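Local coordinates for YceI-like domain protein (Burkholderia cenocepacia BC7, PDB 5IXH) that binds octaprenyl diphosphate inside its lipocalin-like beta barrel and probably captures antibiotics outside the cell, contributing to intrinsic resistance, at residues S12-Q17 / P21-F26; S53-L56 / Y61-Q64; V33-A38 / A120-D125. One frame throughout, in Å; residues are numbered along the deposited sequence.

Contact 1: S12-Q17 / P21-F26; sequences SAVSKQ and PTEGAF. With OTP ((2E,6E,10E,14E,18E,22E,26E)-3,7,11,15,19,23,27,31-octamethyldotriaconta-2,6,10,14,18,22,26,30-octaenyl trihydrogen diphosphate), chain C.
Ala13 and Gly24, then Ser15 and Thr22, exchange backbone hydrogen bonds that hold strand 12-15 against strand 22-26. Ala13 N donates to Gly24 O at 2.9 Å and Gly24 N returns a bond to Ala13 O. Ser15 N reaches Thr22 O at 2.9 Å, and the answering bond from Thr22 N to Ser15 O is a little longer, 3.1 Å. Between these pairs Val14 faces Glu23 as a non-hydrogen-bonded pair, and there Val14 CA sends a CH···O contact to Thr22 O at 3.4 Å.

One polar side-chain bond crosses on the face that carries Ser12, Val14 and Glu23. The extended Glu23 chain, CG anti to the backbone N (chi1 -178°), runs along the neighbouring strand until OE2 accepts a hydrogen bond from Ser12 OG at 2.8 Å, using the lone pair turned away from OE1. Lys155 NZ bonds to both, by a salt bridge to OE2 and a hydrogen bond to Ser12 OG, so hydroxyl, carboxylate and ammonium form one polar cluster.

The apolar contact here is a single close pair at the strand end, Val14 CG1 beside Pro21 CB at 3.4 Å; Pro21 is poorly ordered, so the closeness carries little weight.

The other face meets the lipid. Ser15 OG sits 3.2 Å from OTP C34, and Thr22 CG2 is 3.7 Å from the branch methyl C38. This is an antiparallel beta hairpin of the YceI-like, lipocalin-type barrel, its inward side lining the prenyl pocket near the diphosphate end.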
loop_
_atom_site.group_PDB
_atom_site.type_symbol
_atom_site.label_atom_id
_atom_site.label_comp_id
_atom_site.label_asym_id
_atom_site.label_seq_id
_atom_site.Cartn_x
_atom_site.Cartn_y
_atom_site.Cartn_z
ATOM N N SER A 12 -5.607 -1.566 0.874
ATOM C CA SER A 12 -6.354 -1.822 -0.346
ATOM C C SER A 12 -5.769 -1.043 -1.507
ATOM O O SER A 12 -4.933 -0.157 -1.319
ATOM C CB SER A 12 -7.838 -1.488 -0.167
ATOM O OG SER A 12 -8.052 -0.111 0.015
ATOM N N ALA A 13 -6.187 -1.415 -2.710
ATOM C CA ALA A 13 -5.766 -0.738 -3.923
ATOM C C ALA A 13 -6.993 -0.522 -4.795
ATOM O O ALA A 13 -7.803 -1.429 -4.987
ATOM C CB ALA A 13 -4.729 -1.527 -4.657
ATOM N N VAL A 14 -7.142 0.723 -5.244
ATOM C CA VAL A 14 -8.265 1.108 -6.080
ATOM C C VAL A 14 -7.752 1.407 -7.474
ATOM O O VAL A 14 -6.886 2.278 -7.643
ATOM C CB VAL A 14 -8.956 2.359 -5.543
ATOM C CG1 VAL A 14 -10.151 2.683 -6.398
ATOM C CG2 VAL A 14 -9.372 2.160 -4.087
ATOM N N SER A 15 -8.292 0.709 -8.453
ATOM C CA SER A 15 -7.912 0.874 -9.846
ATOM C C SER A 15 -9.115 1.385 -10.611
ATOM O O SER A 15 -10.227 1.434 -10.066
ATOM C CB SER A 15 -7.454 -0.456 -10.447
ATOM O OG SER A 15 -8.489 -1.431 -10.428
ATOM N N LYS A 16 -8.901 1.748 -11.872
ATOM C CA LYS A 16 -9.987 2.275 -12.686
ATOM C C LYS A 16 -10.066 1.719 -14.099
ATOM O O LYS A 16 -9.049 1.347 -14.673
ATOM C CB LYS A 16 -9.902 3.804 -12.769
ATOM C CG LYS A 16 -10.347 4.559 -11.517
ATOM C CD LYS A 16 -10.464 6.051 -11.821
ATOM C CE LYS A 16 -11.536 6.734 -10.988
ATOM N NZ LYS A 16 -10.964 7.429 -9.811
ATOM N N GLN A 17 -11.283 1.686 -14.657
ATOM C CA GLN A 17 -11.472 1.265 -16.047
ATOM C C GLN A 17 -12.888 1.294 -16.690
ATOM O O GLN A 17 -13.259 0.310 -17.328
ATOM C CB GLN A 17 -10.945 -0.169 -16.173
ATOM C CG GLN A 17 -11.417 -1.106 -15.084
ATOM C CD GLN A 17 -11.954 -2.401 -15.649
ATOM O OE1 GLN A 17 -11.295 -3.061 -16.452
ATOM N NE2 GLN A 17 -13.171 -2.760 -15.254
ATOM N N PRO A 21 -14.346 3.189 -8.802
ATOM C CA PRO A 21 -13.427 2.164 -8.295
ATOM C C PRO A 21 -13.728 0.706 -8.613
ATOM O O PRO A 21 -14.877 0.266 -8.603
ATOM C CB PRO A 21 -13.545 2.343 -6.781
ATOM C CG PRO A 21 -13.789 3.775 -6.613
ATOM C CD PRO A 21 -14.761 4.093 -7.712
ATOM N N THR A 22 -12.662 -0.034 -8.897
ATOM C CA THR A 22 -12.611 -1.433 -8.528
ATOM C C THR A 22 -11.576 -1.474 -7.425
ATOM O O THR A 22 -10.440 -1.027 -7.609
ATOM C CB THR A 22 -12.185 -2.368 -9.659
ATOM O OG1 THR A 22 -13.060 -2.204 -10.780
ATOM C CG2 THR A 22 -12.263 -3.811 -9.182
ATOM N N GLU A 23 -11.987 -1.973 -6.268
ATOM C CA GLU A 23 -11.124 -2.030 -5.105
ATOM C C GLU A 23 -10.845 -3.480 -4.764
ATOM O O GLU A 23 -11.729 -4.341 -4.883
ATOM C CB GLU A 23 -11.801 -1.330 -3.930
ATOM C CG GLU A 23 -10.972 -1.287 -2.669
ATOM C CD GLU A 23 -11.525 -0.312 -1.646
ATOM O OE1 GLU A 23 -12.683 0.116 -1.806
ATOM O OE2 GLU A 23 -10.795 0.027 -0.691
ATOM N N GLY A 24 -9.605 -3.749 -4.382
ATOM C CA GLY A 24 -9.222 -5.031 -3.838
ATOM C C GLY A 24 -8.497 -4.780 -2.531
ATOM O O GLY A 24 -7.930 -3.696 -2.310
ATOM N N ALA A 25 -8.518 -5.756 -1.637
ATOM C CA ALA A 25 -7.842 -5.637 -0.346
ATOM C C ALA A 25 -6.871 -6.769 -0.128
ATOM O O ALA A 25 -7.140 -7.913 -0.532
ATOM C CB ALA A 25 -8.854 -5.620 0.770
ATOM N N PHE A 26 -5.734 -6.475 0.484
ATOM C CA PHE A 26 -4.771 -7.499 0.830
ATOM C C PHE A 26 -5.158 -8.087 2.169
ATOM O O PHE A 26 -5.237 -7.377 3.175
ATOM C CB PHE A 26 -3.375 -6.918 0.879
ATOM C CG PHE A 26 -2.894 -6.419 -0.438
ATOM C CD1 PHE A 26 -2.317 -7.293 -1.358
ATOM C CD2 PHE A 26 -2.999 -5.078 -0.779
ATOM C CE1 PHE A 26 -1.869 -6.845 -2.587
ATOM C CE2 PHE A 26 -2.544 -4.625 -2.004
ATOM C CZ PHE A 26 -1.976 -5.494 -2.908
HETATM O O7 OTP C . -14.894 -5.257 -18.961
HETATM P P2 OTP C . -13.388 -5.308 -18.803
HETATM O O5 OTP C . -12.792 -6.192 -19.876
HETATM O O6 OTP C . -12.813 -3.912 -18.919
HETATM O O4 OTP C . -13.021 -5.896 -17.375
HETATM P P1 OTP C . -11.574 -6.394 -16.950
HETATM O O2 OTP C . -11.374 -7.828 -17.386
HETATM O O3 OTP C . -10.513 -5.516 -17.578
HETATM O O1 OTP C . -11.490 -6.314 -15.366
HETATM C C40 OTP C . -10.452 -5.613 -14.701
HETATM C C39 OTP C . -10.572 -6.093 -13.258
HETATM C C37 OTP C . -9.801 -5.633 -12.230
HETATM C C38 OTP C . -10.089 -6.254 -10.864
HETATM C C36 OTP C . -8.690 -4.569 -12.391
HETATM C C35 OTP C . -7.419 -5.081 -11.684
HETATM C C34 OTP C . -6.560 -3.930 -11.128
HETATM C C32 OTP C . -5.617 -4.206 -10.165
HETATM C C33 OTP C . -5.414 -5.633 -9.639
HETATM C C31 OTP C . -4.745 -3.071 -9.600
HETATM C C30 OTP C . -3.262 -3.496 -9.635
HETATM C C29 OTP C . -2.736 -3.243 -8.218
HETATM C C27 OTP C . -1.627 -2.474 -7.967
HETATM C C28 OTP C . -0.773 -1.798 -9.041
HETATM C C26 OTP C . -1.261 -2.303 -6.491
HETATM C C25 OTP C . 0.248 -2.467 -6.266
HETATM C C24 OTP C . 0.292 -2.210 -4.755
HETATM C C22 OTP C . 0.744 -3.148 -3.869
HETATM C C23 OTP C . 1.280 -4.520 -4.290
HETATM C C21 OTP C . 0.716 -2.754 -2.394
HETATM C C20 OTP C . 2.125 -2.246 -2.086
HETATM C C19 OTP C . 1.984 -1.370 -0.837
HETATM C C17 OTP C . 2.826 -1.516 0.246
HETATM C C18 OTP C . 3.942 -2.562 0.229
HETATM C C16 OTP C . 2.690 -0.629 1.496
HETATM C C15 OTP C . 1.447 0.278 1.453
HETATM C C14 OTP C . 1.617 1.358 2.533
HETATM C C12 OTP C . 2.355 2.492 2.273
HETATM C C13 OTP C . 3.018 2.766 0.919
HETATM C C11 OTP C . 2.530 3.570 3.352
HETATM C C10 OTP C . 2.408 3.002 4.771
HETATM C C9 OTP C . 2.925 4.130 5.677
HETATM C C7 OTP C . 3.220 3.912 6.998
HETATM C C8 OTP C . 3.042 2.527 7.624
HETATM C C6 OTP C . 3.742 5.107 7.817
HETATM C C5 OTP C . 3.042 5.178 9.175
HETATM C C4 OTP C . 3.191 6.645 9.620
HETATM C C2 OTP C . 4.043 7.079 10.610
HETATM C C3 OTP C . 4.054 8.577 10.912
HETATM C C1 OTP C . 4.957 6.145 11.407
#

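Contact 2: S53-L56 / Y61-Q64; sequences SFDL and YNDQ. With OTP ((2E,6E,10E,14E,18E,22E,26E)-3,7,11,15,19,23,27,31-octamethyldotriaconta-2,6,10,14,18,22,26,30-octaenyl trihydrogen diphosphate), chain C.
Asn62 reaches from helix 59-66 to the Asp55 carboxylate at the end of strand 54-55 and to the backbone N of Leu56 just after it. Its CB lies 4.1 Å from Phe54 O; CG, opposite its own carbonyl carbon (chi1 -69°), brings the amide over to 54-56 and comes no closer than 3.7 Å to that same oxygen. The amide then splits its two ends. OD1 accepts from Leu56 N at 2.8 Å, an almost straight bond (174° at the hydrogen) in the carbonyl plane and on a lone pair. ND2 donates to Asp55 OD1 at 3.0 Å, within its own amide plane but from above the carboxylate, whose plane is turned 78° from the amide. With both ends bonded, the amide's rotation is fixed. Asp55 OD1 also accepts from Gly57 N. The short helix is thereby pinned over strand 54-55, which pairs with strand 22-34 of the lipocalin-like barrel, near the lipid's diphosphate end. A water bridges the two backbones, donating to Phe54 O and to Asn62 O.

Leu56 CD1 packs on Tyr61 CB at 3.9 Å. OTP C39 lies over the centre of one face of the Tyr61 ring, 4.1 Å above its plane, while the methyl C38 nestles against Leu56 CD1 at 3.4 Å.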
loop_
_atom_site.group_PDB
_atom_site.type_symbol
_atom_site.label_atom_id
_atom_site.label_comp_id
_atom_site.label_asym_id
_atom_site.label_seq_id
_atom_site.Cartn_x
_atom_site.Cartn_y
_atom_site.Cartn_z
ATOM N N SER A 53 -2.508 -12.586 -1.374
ATOM C CA SER A 53 -3.695 -12.406 -0.544
ATOM C C SER A 53 -4.589 -11.282 -1.059
ATOM O O SER A 53 -5.595 -10.962 -0.419
ATOM C CB SER A 53 -3.310 -12.117 0.904
ATOM O OG SER A 53 -2.872 -10.769 1.082
ATOM N N PHE A 54 -4.268 -10.708 -2.197
ATOM C CA PHE A 54 -5.095 -9.657 -2.801
ATOM C C PHE A 54 -6.434 -10.228 -3.240
ATOM O O PHE A 54 -6.487 -11.189 -4.009
ATOM C CB PHE A 54 -4.379 -8.999 -3.984
ATOM C CG PHE A 54 -4.991 -7.701 -4.469
ATOM C CD1 PHE A 54 -5.078 -6.594 -3.646
ATOM C CD2 PHE A 54 -5.434 -7.580 -5.787
ATOM C CE1 PHE A 54 -5.596 -5.412 -4.102
ATOM C CE2 PHE A 54 -5.981 -6.408 -6.242
ATOM C CZ PHE A 54 -6.055 -5.309 -5.408
ATOM N N ASP A 55 -7.508 -9.647 -2.733
ATOM C CA ASP A 55 -8.852 -10.136 -2.962
ATOM C C ASP A 55 -9.718 -9.054 -3.562
ATOM O O ASP A 55 -10.017 -8.044 -2.923
ATOM C CB ASP A 55 -9.440 -10.613 -1.641
ATOM C CG ASP A 55 -10.810 -11.225 -1.801
ATOM O OD1 ASP A 55 -11.254 -11.559 -2.935
ATOM O OD2 ASP A 55 -11.475 -11.404 -0.763
ATOM N N LEU A 56 -10.120 -9.278 -4.802
ATOM C CA LEU A 56 -11.032 -8.405 -5.534
ATOM C C LEU A 56 -12.476 -8.882 -5.443
ATOM O O LEU A 56 -13.355 -8.289 -6.064
ATOM C CB LEU A 56 -10.589 -8.353 -6.996
ATOM C CG LEU A 56 -9.295 -7.570 -7.202
ATOM C CD1 LEU A 56 -8.554 -8.095 -8.415
ATOM C CD2 LEU A 56 -9.632 -6.106 -7.356
ATOM N N TYR A 61 -10.723 -12.938 -11.136
ATOM C CA TYR A 61 -9.898 -11.744 -11.055
ATOM C C TYR A 61 -8.707 -12.007 -10.148
ATOM O O TYR A 61 -7.582 -11.624 -10.464
ATOM C CB TYR A 61 -10.684 -10.563 -10.507
ATOM C CG TYR A 61 -11.743 -9.970 -11.408
ATOM C CD1 TYR A 61 -11.883 -10.335 -12.754
ATOM C CD2 TYR A 61 -12.640 -9.043 -10.901
ATOM C CE1 TYR A 61 -12.855 -9.763 -13.551
ATOM C CE2 TYR A 61 -13.620 -8.478 -11.689
ATOM C CZ TYR A 61 -13.727 -8.842 -13.013
ATOM O OH TYR A 61 -14.712 -8.271 -13.786
ATOM N N ASN A 62 -8.925 -12.662 -9.012
ATOM C CA ASN A 62 -7.829 -12.905 -8.083
ATOM C C ASN A 62 -6.739 -13.734 -8.727
ATOM O O ASN A 62 -5.548 -13.444 -8.575
ATOM C CB ASN A 62 -8.335 -13.603 -6.818
ATOM C CG ASN A 62 -9.207 -12.694 -5.968
ATOM O OD1 ASN A 62 -9.292 -11.489 -6.218
ATOM N ND2 ASN A 62 -9.876 -13.270 -4.968
ATOM N N ASP A 63 -7.131 -14.755 -9.484
ATOM C CA ASP A 63 -6.154 -15.598 -10.168
ATOM C C ASP A 63 -5.386 -14.822 -11.229
ATOM O O ASP A 63 -4.163 -14.965 -11.333
ATOM C CB ASP A 63 -6.819 -16.806 -10.805
ATOM C CG ASP A 63 -7.280 -17.804 -9.793
ATOM O OD1 ASP A 63 -6.882 -17.683 -8.621
ATOM O OD2 ASP A 63 -8.032 -18.720 -10.181
ATOM N N GLN A 64 -6.088 -14.022 -12.028
ATOM C CA GLN A 64 -5.431 -13.240 -13.064
ATOM C C GLN A 64 -4.409 -12.282 -12.459
ATOM O O GLN A 64 -3.309 -12.162 -12.983
ATOM C CB GLN A 64 -6.446 -12.426 -13.882
ATOM C CG GLN A 64 -5.822 -11.370 -14.822
ATOM C CD GLN A 64 -5.428 -11.941 -16.156
ATOM O OE1 GLN A 64 -4.279 -11.849 -16.595
ATOM N NE2 GLN A 64 -6.390 -12.523 -16.818
HETATM O O7 OTP C . -14.894 -5.257 -18.961
HETATM P P2 OTP C . -13.388 -5.308 -18.803
HETATM O O5 OTP C . -12.792 -6.192 -19.876
HETATM O O6 OTP C . -12.813 -3.912 -18.919
HETATM O O4 OTP C . -13.021 -5.896 -17.375
HETATM P P1 OTP C . -11.574 -6.394 -16.950
HETATM O O2 OTP C . -11.374 -7.828 -17.386
HETATM O O3 OTP C . -10.513 -5.516 -17.578
HETATM O O1 OTP C . -11.490 -6.314 -15.366
HETATM C C40 OTP C . -10.452 -5.613 -14.701
HETATM C C39 OTP C . -10.572 -6.093 -13.258
HETATM C C37 OTP C . -9.801 -5.633 -12.230
HETATM C C38 OTP C . -10.089 -6.254 -10.864
HETATM C C36 OTP C . -8.690 -4.569 -12.391
HETATM C C35 OTP C . -7.419 -5.081 -11.684
HETATM C C34 OTP C . -6.560 -3.930 -11.128
HETATM C C32 OTP C . -5.617 -4.206 -10.165
HETATM C C33 OTP C . -5.414 -5.633 -9.639
HETATM C C31 OTP C . -4.745 -3.071 -9.600
HETATM C C30 OTP C . -3.262 -3.496 -9.635
HETATM C C29 OTP C . -2.736 -3.243 -8.218
HETATM C C27 OTP C . -1.627 -2.474 -7.967
HETATM C C28 OTP C . -0.773 -1.798 -9.041
HETATM C C26 OTP C . -1.261 -2.303 -6.491
HETATM C C25 OTP C . 0.248 -2.467 -6.266
HETATM C C24 OTP C . 0.292 -2.210 -4.755
HETATM C C22 OTP C . 0.744 -3.148 -3.869
HETATM C C23 OTP C . 1.280 -4.520 -4.290
HETATM C C21 OTP C . 0.716 -2.754 -2.394
HETATM C C20 OTP C . 2.125 -2.246 -2.086
HETATM C C19 OTP C . 1.984 -1.370 -0.837
HETATM C C17 OTP C . 2.826 -1.516 0.246
HETATM C C18 OTP C . 3.942 -2.562 0.229
HETATM C C16 OTP C . 2.690 -0.629 1.496
HETATM C C15 OTP C . 1.447 0.278 1.453
HETATM C C14 OTP C . 1.617 1.358 2.533
HETATM C C12 OTP C . 2.355 2.492 2.273
HETATM C C13 OTP C . 3.018 2.766 0.919
HETATM C C11 OTP C . 2.530 3.570 3.352
HETATM C C10 OTP C . 2.408 3.002 4.771
HETATM C C9 OTP C . 2.925 4.130 5.677
HETATM C C7 OTP C . 3.220 3.912 6.998
HETATM C C8 OTP C . 3.042 2.527 7.624
HETATM C C6 OTP C . 3.742 5.107 7.817
HETATM C C5 OTP C . 3.042 5.178 9.175
HETATM C C4 OTP C . 3.191 6.645 9.620
HETATM C C2 OTP C . 4.043 7.079 10.610
HETATM C C3 OTP C . 4.054 8.577 10.912
HETATM C C1 OTP C . 4.957 6.145 11.407
HETATM O O HOH W 1 -4.815 -12.262 -6.076
#

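Contact 3: V33-A38 / A120-D125; sequences VKFDPA and ATQTFD. With OTP ((2E,6E,10E,14E,18E,22E,26E)-3,7,11,15,19,23,27,31-octamethyldotriaconta-2,6,10,14,18,22,26,30-octaenyl trihydrogen diphosphate), chain C.
The ring of Phe35 has the amide nitrogen of Gln122 at its edge, near the ring plane, with NE2 3.8 Å from CD2. Over one face lies OTP C3, a methyl of the terminal isoprene unit, 3.4 Å above the plane and offset toward the rim. Ring and amide planes stand 40° apart, and the two side chains cross at about a right angle. The ring of Phe124 receives Phe35 CB at its edge, 4.1 Å from CE2. Val33 CG1 comes obliquely onto the same ring, 3.5 Å from CZ, and the lipid also meets it obliquely, OTP C4 lying 3.5 Å from CD2.

Gln122 supplies the one direct hydrogen bond between the segments. NE2 gives a proton to Phe35 O at 3.0 Å; the acceptor lies near the amide plane, but the donor stands 44° above the carbonyl plane, away from either lone pair. Chi1 of -97° departs from a staggered value, and beyond CG the chain is extended, carrying the amide across to the backbone of Phe35. At the other end of the amide, a water donates to Gln122 OE1 and accepts from Phe35 N, so Phe35 is gripped through both its backbone polar atoms.

Phe35 CG is anti to the backbone N, which swings the ring in beside the lipid terminus. Tyr94 meets the Phe35 ring edge-to-face, and Leu158 and Val115 pack against Phe124. Just past Phe35, Asp36 OD1 accepts from Ala38 N in an Asx turn.

Strands 22-34 and 121-131 are not neighbours in the sheet; Val33, at the end of strand 22-34, and Phe35 just beyond it meet side chains of strand 121-131 at the end of the lipocalin-type barrel, where Val33, Phe35 and Phe124 line the pocket round the last isoprene units, remote from the diphosphate.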
loop_
_atom_site.group_PDB
_atom_site.type_symbol
_atom_site.label_atom_id
_atom_site.label_comp_id
_atom_site.label_asym_id
_atom_site.label_seq_id
_atom_site.Cartn_x
_atom_site.Cartn_y
_atom_site.Cartn_z
ATOM N N VAL A 33 5.379 -0.139 13.441
ATOM C CA VAL A 33 5.443 1.306 13.532
ATOM C C VAL A 33 6.036 1.723 14.862
ATOM O O VAL A 33 5.717 1.158 15.905
ATOM C CB VAL A 33 4.047 1.939 13.382
ATOM C CG1 VAL A 33 4.134 3.443 13.478
ATOM C CG2 VAL A 33 3.412 1.536 12.068
ATOM N N LYS A 34 6.906 2.712 14.819
ATOM C CA LYS A 34 7.425 3.338 16.013
ATOM C C LYS A 34 7.213 4.830 15.824
ATOM O O LYS A 34 7.857 5.429 14.978
ATOM C CB LYS A 34 8.913 3.015 16.176
ATOM C CG LYS A 34 9.252 1.549 15.948
ATOM C CD LYS A 34 10.753 1.305 15.985
ATOM C CE LYS A 34 11.094 -0.123 15.576
ATOM N NZ LYS A 34 12.564 -0.348 15.492
ATOM N N PHE A 35 6.294 5.428 16.581
ATOM C CA PHE A 35 5.933 6.823 16.369
ATOM C C PHE A 35 5.470 7.546 17.614
ATOM O O PHE A 35 4.535 7.092 18.282
ATOM C CB PHE A 35 4.829 6.949 15.318
ATOM C CG PHE A 35 4.545 8.373 14.930
ATOM C CD1 PHE A 35 5.440 9.054 14.131
ATOM C CD2 PHE A 35 3.424 9.035 15.385
ATOM C CE1 PHE A 35 5.209 10.377 13.779
ATOM C CE2 PHE A 35 3.185 10.349 15.034
ATOM C CZ PHE A 35 4.086 11.014 14.222
ATOM N N ASP A 36 6.118 8.672 17.899
ATOM C CA ASP A 36 5.784 9.540 19.004
ATOM C C ASP A 36 5.723 10.927 18.399
ATOM O O ASP A 36 6.739 11.424 17.925
ATOM C CB ASP A 36 6.904 9.486 20.038
ATOM C CG ASP A 36 6.653 10.386 21.230
ATOM O OD1 ASP A 36 5.738 11.231 21.177
ATOM O OD2 ASP A 36 7.391 10.240 22.222
ATOM N N PRO A 37 4.547 11.579 18.410
ATOM C CA PRO A 37 4.447 12.888 17.763
ATOM C C PRO A 37 5.339 13.962 18.405
ATOM O O PRO A 37 5.598 14.999 17.784
ATOM C CB PRO A 37 2.969 13.269 17.952
ATOM C CG PRO A 37 2.280 12.039 18.375
ATOM C CD PRO A 37 3.282 11.175 19.044
ATOM N N ALA A 38 5.821 13.717 19.619
ATOM C CA ALA A 38 6.741 14.657 20.268
ATOM C C ALA A 38 8.142 14.579 19.664
ATOM O O ALA A 38 8.953 15.491 19.857
ATOM C CB ALA A 38 6.795 14.395 21.774
ATOM N N ALA A 120 -4.913 3.774 24.287
ATOM C CA ALA A 120 -3.703 3.036 23.933
ATOM C C ALA A 120 -3.628 2.696 22.440
ATOM O O ALA A 120 -2.791 1.894 22.033
ATOM C CB ALA A 120 -3.601 1.764 24.774
ATOM N N THR A 121 -4.484 3.312 21.629
ATOM C CA THR A 121 -4.554 3.020 20.195
ATOM C C THR A 121 -4.059 4.205 19.359
ATOM O O THR A 121 -4.434 5.343 19.622
ATOM C CB THR A 121 -6.007 2.719 19.787
ATOM O OG1 THR A 121 -6.499 1.611 20.553
ATOM C CG2 THR A 121 -6.099 2.375 18.332
ATOM N N GLN A 122 -3.225 3.931 18.371
ATOM C CA GLN A 122 -2.789 4.914 17.391
ATOM C C GLN A 122 -3.270 4.470 16.024
ATOM O O GLN A 122 -3.094 3.304 15.649
ATOM C CB GLN A 122 -1.266 4.974 17.304
ATOM C CG GLN A 122 -0.574 6.038 18.089
ATOM C CD GLN A 122 0.920 6.001 17.833
ATOM O OE1 GLN A 122 1.464 4.970 17.425
ATOM N NE2 GLN A 122 1.584 7.117 18.043
ATOM N N THR A 123 -3.801 5.383 15.224
ATOM C CA THR A 123 -4.235 5.068 13.872
ATOM C C THR A 123 -3.496 5.904 12.845
ATOM O O THR A 123 -3.231 7.098 13.086
ATOM C CB THR A 123 -5.727 5.263 13.694
ATOM O OG1 THR A 123 -6.040 6.639 13.855
ATOM C CG2 THR A 123 -6.496 4.447 14.721
ATOM N N PHE A 124 -3.185 5.289 11.720
ATOM C CA PHE A 124 -2.385 5.882 10.658
ATOM C C PHE A 124 -3.159 5.678 9.389
ATOM O O PHE A 124 -3.381 4.509 8.966
ATOM C CB PHE A 124 -1.034 5.181 10.531
ATOM C CG PHE A 124 -0.246 5.180 11.780
ATOM C CD1 PHE A 124 -0.451 4.236 12.762
ATOM C CD2 PHE A 124 0.687 6.176 12.024
ATOM C CE1 PHE A 124 0.264 4.262 13.926
ATOM C CE2 PHE A 124 1.399 6.211 13.190
ATOM C CZ PHE A 124 1.190 5.264 14.153
ATOM N N ASP A 125 -3.592 6.754 8.763
ATOM C CA ASP A 125 -4.429 6.694 7.563
ATOM C C ASP A 125 -3.794 7.462 6.423
ATOM O O ASP A 125 -3.270 8.552 6.615
ATOM C CB ASP A 125 -5.791 7.346 7.829
ATOM C CG ASP A 125 -6.705 6.480 8.666
ATOM O OD1 ASP A 125 -7.177 5.448 8.140
ATOM O OD2 ASP A 125 -6.954 6.821 9.832
HETATM O O7 OTP C . -14.894 -5.257 -18.961
HETATM P P2 OTP C . -13.388 -5.308 -18.803
HETATM O O5 OTP C . -12.792 -6.192 -19.876
HETATM O O6 OTP C . -12.813 -3.912 -18.919
HETATM O O4 OTP C . -13.021 -5.896 -17.375
HETATM P P1 OTP C . -11.574 -6.394 -16.950
HETATM O O2 OTP C . -11.374 -7.828 -17.386
HETATM O O3 OTP C . -10.513 -5.516 -17.578
HETATM O O1 OTP C . -11.490 -6.314 -15.366
HETATM C C40 OTP C . -10.452 -5.613 -14.701
HETATM C C39 OTP C . -10.572 -6.093 -13.258
HETATM C C37 OTP C . -9.801 -5.633 -12.230
HETATM C C38 OTP C . -10.089 -6.254 -10.864
HETATM C C36 OTP C . -8.690 -4.569 -12.391
HETATM C C35 OTP C . -7.419 -5.081 -11.684
HETATM C C34 OTP C . -6.560 -3.930 -11.128
HETATM C C32 OTP C . -5.617 -4.206 -10.165
HETATM C C33 OTP C . -5.414 -5.633 -9.639
HETATM C C31 OTP C . -4.745 -3.071 -9.600
HETATM C C30 OTP C . -3.262 -3.496 -9.635
HETATM C C29 OTP C . -2.736 -3.243 -8.218
HETATM C C27 OTP C . -1.627 -2.474 -7.967
HETATM C C28 OTP C . -0.773 -1.798 -9.041
HETATM C C26 OTP C . -1.261 -2.303 -6.491
HETATM C C25 OTP C . 0.248 -2.467 -6.266
HETATM C C24 OTP C . 0.292 -2.210 -4.755
HETATM C C22 OTP C . 0.744 -3.148 -3.869
HETATM C C23 OTP C . 1.280 -4.520 -4.290
HETATM C C21 OTP C . 0.716 -2.754 -2.394
HETATM C C20 OTP C . 2.125 -2.246 -2.086
HETATM C C19 OTP C . 1.984 -1.370 -0.837
HETATM C C17 OTP C . 2.826 -1.516 0.246
HETATM C C18 OTP C . 3.942 -2.562 0.229
HETATM C C16 OTP C . 2.690 -0.629 1.496
HETATM C C15 OTP C . 1.447 0.278 1.453
HETATM C C14 OTP C . 1.617 1.358 2.533
HETATM C C12 OTP C . 2.355 2.492 2.273
HETATM C C13 OTP C . 3.018 2.766 0.919
HETATM C C11 OTP C . 2.530 3.570 3.352
HETATM C C10 OTP C . 2.408 3.002 4.771
HETATM C C9 OTP C . 2.925 4.130 5.677
HETATM C C7 OTP C . 3.220 3.912 6.998
HETATM C C8 OTP C . 3.042 2.527 7.624
HETATM C C6 OTP C . 3.742 5.107 7.817
HETATM C C5 OTP C . 3.042 5.178 9.175
HETATM C C4 OTP C . 3.191 6.645 9.620
HETATM C C2 OTP C . 4.043 7.079 10.610
HETATM C C3 OTP C . 4.054 8.577 10.912
HETATM C C1 OTP C . 4.957 6.145 11.407
HETATM O O HOH W 2 3.827 3.707 17.641
#

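From the N terminus, contact 1 closes first, pairing strands 10-15 and 22-34 across a short turn. The second of these strands runs on the length of the barrel and opens contact 3, whose partner 120-125 comes only after 81 more residues. Contact 2, joining 53-56 to 61-64, is a small local closure nested inside that long loop. Contacts 1 and 2 touch: Ala25 O probably accepts a hydrogen bond from Asp55 N at 2.8 Å, and the Phe26 and Phe54 rings meet. Contact 3 lies on the opposite side of the chain's centre from both, about 26 Å from contact 1 between centres. All three line one lipid, from its diphosphate end to its prenyl tail.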